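Local coordinates for protein redox-sensing transcriptional repressor Rex (Thermus thermophilus, PDB 2DT5) that probably represses transcription in response to the cellular NADH/NAD(+) redox state, binding DNA as a homodimer through winged-helix domains and NAD through a Rossmann fold, at residues Gln44-Leu49 against Gly53-Arg58; Arg16-Leu21 against Pro65-Glu70. The protein carries 1 engineered substitution. One frame throughout, in Å; residues are numbered along the deposited sequence.

Contact 1 (Gln44-Leu49 against Gly53-Arg58). With SO4 (sulfate ion), chain J.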
loop_
_atom_site.group_PDB
_atom_site.type_symbol
_atom_site.label_atom_id
_atom_site.label_comp_id
_atom_site.label_asym_id
_atom_site.label_seq_id
_atom_site.Cartn_x
_atom_site.Cartn_y
_atom_site.Cartn_z
ATOM N N GLN B 44 2.935 -11.079 -20.103
ATOM C CA GLN B 44 1.909 -10.844 -19.098
ATOM C C GLN B 44 1.121 -9.614 -19.480
ATOM O O GLN B 44 -0.099 -9.608 -19.375
ATOM C CB GLN B 44 2.530 -10.667 -17.715
ATOM C CG GLN B 44 1.530 -10.725 -16.560
ATOM C CD GLN B 44 0.613 -11.937 -16.631
ATOM O OE1 GLN B 44 -0.477 -11.876 -17.206
ATOM N NE2 GLN B 44 1.051 -13.049 -16.051
ATOM N N VAL B 45 1.808 -8.576 -19.943
ATOM C CA VAL B 45 1.114 -7.361 -20.349
ATOM C C VAL B 45 0.094 -7.643 -21.473
ATOM O O VAL B 45 -1.062 -7.203 -21.390
ATOM C CB VAL B 45 2.110 -6.256 -20.805
ATOM C CG1 VAL B 45 1.345 -5.031 -21.290
ATOM C CG2 VAL B 45 3.018 -5.856 -19.630
ATOM N N ARG B 46 0.514 -8.378 -22.505
ATOM C CA ARG B 46 -0.374 -8.711 -23.615
ATOM C C ARG B 46 -1.541 -9.572 -23.147
ATOM O O ARG B 46 -2.678 -9.344 -23.543
ATOM C CB ARG B 46 0.360 -9.469 -24.726
ATOM C CG ARG B 46 1.383 -8.658 -25.461
ATOM C CD ARG B 46 1.800 -9.338 -26.752
ATOM N NE ARG B 46 3.167 -8.967 -27.088
ATOM C CZ ARG B 46 4.224 -9.646 -26.674
ATOM N NH1 ARG B 46 4.062 -10.730 -25.925
ATOM N NH2 ARG B 46 5.443 -9.234 -26.994
ATOM N N LYS B 47 -1.254 -10.575 -22.325
ATOM C CA LYS B 47 -2.308 -11.443 -21.822
ATOM C C LYS B 47 -3.335 -10.603 -21.040
ATOM O O LYS B 47 -4.544 -10.750 -21.231
ATOM C CB LYS B 47 -1.706 -12.538 -20.933
ATOM C CG LYS B 47 -2.743 -13.394 -20.211
ATOM C CD LYS B 47 -2.088 -14.488 -19.373
ATOM C CE LYS B 47 -3.130 -15.334 -18.640
ATOM N NZ LYS B 47 -2.539 -16.556 -18.008
ATOM N N ASP B 48 -2.857 -9.701 -20.189
ATOM C CA ASP B 48 -3.755 -8.856 -19.400
ATOM C C ASP B 48 -4.608 -7.917 -20.247
ATOM O O ASP B 48 -5.839 -7.855 -20.088
ATOM C CB ASP B 48 -2.980 -7.992 -18.403
ATOM C CG ASP B 48 -2.473 -8.768 -17.206
ATOM O OD1 ASP B 48 -2.907 -9.924 -16.994
ATOM O OD2 ASP B 48 -1.633 -8.195 -16.465
ATOM N N LEU B 49 -3.959 -7.177 -21.137
ATOM C CA LEU B 49 -4.682 -6.217 -21.964
ATOM C C LEU B 49 -5.574 -6.869 -23.027
ATOM O O LEU B 49 -6.545 -6.266 -23.483
ATOM C CB LEU B 49 -3.698 -5.222 -22.584
ATOM C CG LEU B 49 -2.908 -4.452 -21.512
ATOM C CD1 LEU B 49 -1.991 -3.443 -22.170
ATOM C CD2 LEU B 49 -3.871 -3.744 -20.551
ATOM N N GLY B 53 -9.737 -6.532 -23.325
ATOM C CA GLY B 53 -10.091 -5.915 -24.587
ATOM C C GLY B 53 -9.294 -4.703 -25.092
ATOM O O GLY B 53 -9.724 -4.070 -26.043
ATOM N N SER B 54 -8.143 -4.367 -24.509
ATOM C CA SER B 54 -7.385 -3.217 -25.012
ATOM C C SER B 54 -6.254 -3.591 -25.970
ATOM O O SER B 54 -5.509 -2.722 -26.436
ATOM C CB SER B 54 -6.808 -2.413 -23.858
ATOM O OG SER B 54 -7.818 -1.669 -23.206
ATOM N N TYR B 55 -6.119 -4.875 -26.274
ATOM C CA TYR B 55 -5.064 -5.287 -27.181
ATOM C C TYR B 55 -5.515 -5.169 -28.643
ATOM O O TYR B 55 -6.669 -5.460 -28.971
ATOM C CB TYR B 55 -4.620 -6.721 -26.853
ATOM C CG TYR B 55 -3.310 -7.091 -27.500
ATOM C CD1 TYR B 55 -2.211 -6.233 -27.418
ATOM C CD2 TYR B 55 -3.171 -8.281 -28.218
ATOM C CE1 TYR B 55 -1.006 -6.542 -28.039
ATOM C CE2 TYR B 55 -1.969 -8.606 -28.841
ATOM C CZ TYR B 55 -0.889 -7.726 -28.750
ATOM O OH TYR B 55 0.292 -8.010 -29.394
ATOM N N GLY B 56 -4.611 -4.728 -29.516
ATOM C CA GLY B 56 -4.957 -4.593 -30.922
ATOM C C GLY B 56 -4.533 -5.814 -31.719
ATOM O O GLY B 56 -5.334 -6.709 -32.001
ATOM N N THR B 57 -3.257 -5.851 -32.083
ATOM C CA THR B 57 -2.701 -6.962 -32.844
ATOM C C THR B 57 -1.207 -7.051 -32.553
ATOM O O THR B 57 -0.567 -6.048 -32.225
ATOM C CB THR B 57 -2.910 -6.759 -34.366
ATOM O OG1 THR B 57 -4.307 -6.578 -34.637
ATOM C CG2 THR B 57 -2.399 -7.969 -35.144
ATOM N N ARG B 58 -0.658 -8.254 -32.669
ATOM C CA ARG B 58 0.760 -8.477 -32.417
ATOM C C ARG B 58 1.659 -7.460 -33.134
ATOM O O ARG B 58 1.753 -7.459 -34.364
ATOM C CB ARG B 58 1.136 -9.898 -32.850
ATOM C CG ARG B 58 0.431 -11.017 -32.084
ATOM C CD ARG B 58 1.063 -11.260 -30.712
ATOM N NE ARG B 58 2.511 -11.472 -30.797
ATOM C CZ ARG B 58 3.272 -11.900 -29.792
ATOM N NH1 ARG B 58 2.730 -12.172 -28.612
ATOM N NH2 ARG B 58 4.578 -12.049 -29.963
HETATM S S SO4 J . 2.880 -5.482 -28.775
HETATM O O1 SO4 J . 2.194 -6.432 -27.878
HETATM O O2 SO4 J . 2.000 -5.189 -29.915
HETATM O O3 SO4 J . 3.172 -4.210 -28.076
HETATM O O4 SO4 J . 4.143 -6.088 -29.231
#
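The carbonyl O of Leu49, in the last turns of helix 42-51, accepts a hydrogen bond from Ser54 N at 2.7 Å and a second, weak one from Tyr55 N at 3.1 Å. Gly53 has a positive phi of 77° and is the C' residue of a Schellman motif that ends the helix and turns the chain back along it. Leu49 and Ser54 then approach at their CB atoms, 4.4 Å apart; the Ser54 hydroxyl itself probably bonds Glu70. In the winged-helix domain this helix falls within the predicted helix-turn-helix, and the loop after it leads to strand 62-63 of the small two-stranded sheet. Farther along, Arg46 and Tyr55 run side by side in the same direction, with guanidinium and ring planes 64° apart. Tyr55 CG lies anti to its backbone N (chi1 -165°), which carries the ring along the arginine chain until Tyr55 OH stands 3.3 Å from Arg46 CD. Both side chains hold one sulfate oxygen: O1 takes a bent hydrogen bond from Arg46 NE, at the guanidinium edge, at 2.8 Å and one from Tyr55 OH at 2.9 Å. The sulfate, probably from the crystallisation liquor, also bonds Ser31, Gly59 and Gly61. Arg58, poorly ordered, bends its chain to bring NH1 over one face of the Arg46 guanidinium, toward its rim, 3.5 Å from Arg46 CZ.

Contact 2 (Arg16-Leu21 against Pro65-Glu70)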
loop_
_atom_site.group_PDB
_atom_site.type_symbol
_atom_site.label_atom_id
_atom_site.label_comp_id
_atom_site.label_asym_id
_atom_site.label_seq_id
_atom_site.Cartn_x
_atom_site.Cartn_y
_atom_site.Cartn_z
ATOM N N ARG B 16 -0.607 3.974 -13.982
ATOM C CA ARG B 16 0.343 4.944 -13.400
ATOM C C ARG B 16 1.436 5.197 -14.431
ATOM O O ARG B 16 1.750 6.338 -14.739
ATOM C CB ARG B 16 1.002 4.409 -12.105
ATOM C CG ARG B 16 0.031 4.151 -10.962
ATOM C CD ARG B 16 -1.065 5.203 -10.957
ATOM N NE ARG B 16 -2.095 4.922 -9.963
ATOM C CZ ARG B 16 -3.298 5.489 -9.955
ATOM N NH1 ARG B 16 -3.636 6.369 -10.895
ATOM N NH2 ARG B 16 -4.156 5.187 -8.992
ATOM N N ILE B 17 1.994 4.109 -14.952
ATOM C CA ILE B 17 3.040 4.168 -15.964
ATOM C C ILE B 17 2.592 5.000 -17.169
ATOM O O ILE B 17 3.318 5.879 -17.630
ATOM C CB ILE B 17 3.388 2.770 -16.438
ATOM C CG1 ILE B 17 4.042 1.992 -15.292
ATOM C CG2 ILE B 17 4.288 2.835 -17.661
ATOM C CD1 ILE B 17 4.236 0.530 -15.591
ATOM N N LEU B 18 1.394 4.713 -17.672
ATOM C CA LEU B 18 0.843 5.434 -18.814
ATOM C C LEU B 18 0.651 6.913 -18.505
ATOM O O LEU B 18 0.822 7.761 -19.386
ATOM C CB LEU B 18 -0.511 4.830 -19.240
ATOM C CG LEU B 18 -0.523 3.441 -19.891
ATOM C CD1 LEU B 18 -1.958 2.894 -19.932
ATOM C CD2 LEU B 18 0.081 3.535 -21.300
ATOM N N GLU B 19 0.272 7.219 -17.264
ATOM C CA GLU B 19 0.067 8.601 -16.853
ATOM C C GLU B 19 1.402 9.326 -16.924
ATOM O O GLU B 19 1.455 10.495 -17.307
ATOM C CB GLU B 19 -0.459 8.685 -15.413
ATOM C CG GLU B 19 -1.831 8.068 -15.175
ATOM C CD GLU B 19 -2.198 8.022 -13.689
ATOM O OE1 GLU B 19 -1.372 7.542 -12.878
ATOM O OE2 GLU B 19 -3.313 8.460 -13.332
ATOM N N GLU B 20 2.479 8.632 -16.551
ATOM C CA GLU B 20 3.797 9.254 -16.583
ATOM C C GLU B 20 4.398 9.237 -17.985
ATOM O O GLU B 20 5.118 10.156 -18.355
ATOM C CB GLU B 20 4.747 8.621 -15.543
ATOM C CG GLU B 20 4.693 7.104 -15.388
ATOM C CD GLU B 20 5.540 6.596 -14.201
ATOM O OE1 GLU B 20 5.315 7.063 -13.059
ATOM O OE2 GLU B 20 6.427 5.727 -14.410
ATOM N N LEU B 21 4.099 8.207 -18.768
ATOM C CA LEU B 21 4.592 8.171 -20.136
ATOM C C LEU B 21 3.934 9.349 -20.848
ATOM O O LEU B 21 4.566 10.044 -21.641
ATOM C CB LEU B 21 4.194 6.869 -20.830
ATOM C CG LEU B 21 5.093 5.655 -20.596
ATOM C CD1 LEU B 21 4.520 4.449 -21.306
ATOM C CD2 LEU B 21 6.487 5.952 -21.128
ATOM N N PRO B 65 -2.635 7.593 -24.883
ATOM C CA PRO B 65 -3.914 8.158 -24.445
ATOM C C PRO B 65 -5.126 7.254 -24.637
ATOM O O PRO B 65 -6.090 7.347 -23.876
ATOM C CB PRO B 65 -4.025 9.456 -25.249
ATOM C CG PRO B 65 -3.226 9.161 -26.495
ATOM C CD PRO B 65 -2.033 8.397 -25.961
ATOM N N VAL B 66 -5.086 6.395 -25.655
ATOM C CA VAL B 66 -6.201 5.485 -25.926
ATOM C C VAL B 66 -6.280 4.460 -24.803
ATOM O O VAL B 66 -7.310 4.333 -24.129
ATOM C CB VAL B 66 -6.019 4.737 -27.269
ATOM C CG1 VAL B 66 -7.076 3.613 -27.405
ATOM C CG2 VAL B 66 -6.151 5.721 -28.421
ATOM N N LEU B 67 -5.177 3.754 -24.601
ATOM C CA LEU B 67 -5.104 2.753 -23.562
ATOM C C LEU B 67 -5.418 3.347 -22.178
ATOM O O LEU B 67 -6.160 2.754 -21.397
ATOM C CB LEU B 67 -3.723 2.102 -23.573
ATOM C CG LEU B 67 -3.544 1.003 -22.530
ATOM C CD1 LEU B 67 -4.654 -0.019 -22.681
ATOM C CD2 LEU B 67 -2.197 0.344 -22.704
ATOM N N LYS B 68 -4.891 4.528 -21.876
ATOM C CA LYS B 68 -5.166 5.115 -20.567
ATOM C C LYS B 68 -6.663 5.307 -20.345
ATOM O O LYS B 68 -7.176 5.040 -19.260
ATOM C CB LYS B 68 -4.448 6.457 -20.393
ATOM C CG LYS B 68 -4.871 7.201 -19.131
ATOM C CD LYS B 68 -4.116 8.515 -18.954
ATOM C CE LYS B 68 -5.061 9.695 -19.062
ATOM N NZ LYS B 68 -4.358 10.994 -18.892
ATOM N N ARG B 69 -7.364 5.794 -21.362
ATOM C CA ARG B 69 -8.803 5.994 -21.241
ATOM C C ARG B 69 -9.497 4.644 -21.041
ATOM O O ARG B 69 -10.458 4.530 -20.273
ATOM C CB ARG B 69 -9.347 6.678 -22.498
ATOM C CG ARG B 69 -10.819 7.004 -22.430
ATOM C CD ARG B 69 -11.274 7.843 -23.632
ATOM N NE ARG B 69 -12.647 8.331 -23.469
ATOM C CZ ARG B 69 -13.282 9.116 -24.340
ATOM N NH1 ARG B 69 -12.676 9.515 -25.455
ATOM N NH2 ARG B 69 -14.528 9.511 -24.094
ATOM N N GLU B 70 -9.003 3.621 -21.726
ATOM C CA GLU B 70 -9.592 2.287 -21.603
ATOM C C GLU B 70 -9.400 1.697 -20.216
ATOM O O GLU B 70 -10.349 1.180 -19.617
ATOM C CB GLU B 70 -9.006 1.351 -22.659
ATOM C CG GLU B 70 -9.351 1.811 -24.081
ATOM C CD GLU B 70 -8.760 0.924 -25.165
ATOM O OE1 GLU B 70 -7.801 0.182 -24.876
ATOM O OE2 GLU B 70 -9.246 0.987 -26.314
#
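Leu18 and Leu67 supply the apolar part of this contact, between helices 7-23 and 64-75, whose segments run roughly antiparallel at 144° with axes 9.7 Å apart. Both CB atoms are directed across the gap, and the two side chains cross at about a right angle. One methyl does most of the touching: Leu18 CD1 reaches Leu67 CG at 3.6 Å and Leu67 CD2 at 3.8 Å, while Leu18 CD2 only grazes Leu67 CD2 at 4.2 Å. A trans first torsion (chi1 -179°) turns the Leu67 branch point to that methyl. Leu18 CD1 also comes within 3.9 Å of Lys68 N, so it rests on the backbone of the second helix as well. Leu34 of helix 31-37 packs on Leu67 and Thr29 on Leu18, which places the pair in the hydrophobic interior of the winged-helix domain.

Charged residues lie beside this apolar pair. Glu19 and Lys68 meet through their aliphatic parts, Glu19 CG to Lys68 CD at 4.4 Å, and their charged ends turn to other partners. Lys68 NZ forms a salt bridge with Glu22, whereas Arg16 NH1 makes one to Glu19 within the first helix, with weak bonds to OE1 and OE2, both at 3.2 Å. Between the two segments, then, cohesion is essentially van der Waals, and the salt bridge joining the helices runs from Lys68 to a residue just past the first segment.

Overall arrangement
From the N terminus the chain first lays down helix 7-23, then passes through strand 28-29 and helix 31-37 to helix 42-51. Contact 1 closes a short loop there, as the chain leaving that helix folds back on it. After strand 62-63 pairs with strand 28-29, helix 64-75 returns to the first helix, and contact 2 closes the long loop in which contact 1 is nested. The contact centres lie about 14 Å apart, yet the two contacts touch: Ser54 and Leu49 both pack on Leu67. Helix 64-75 thus joins the first helix to the end of helix 42-51 within the DNA-binding domain.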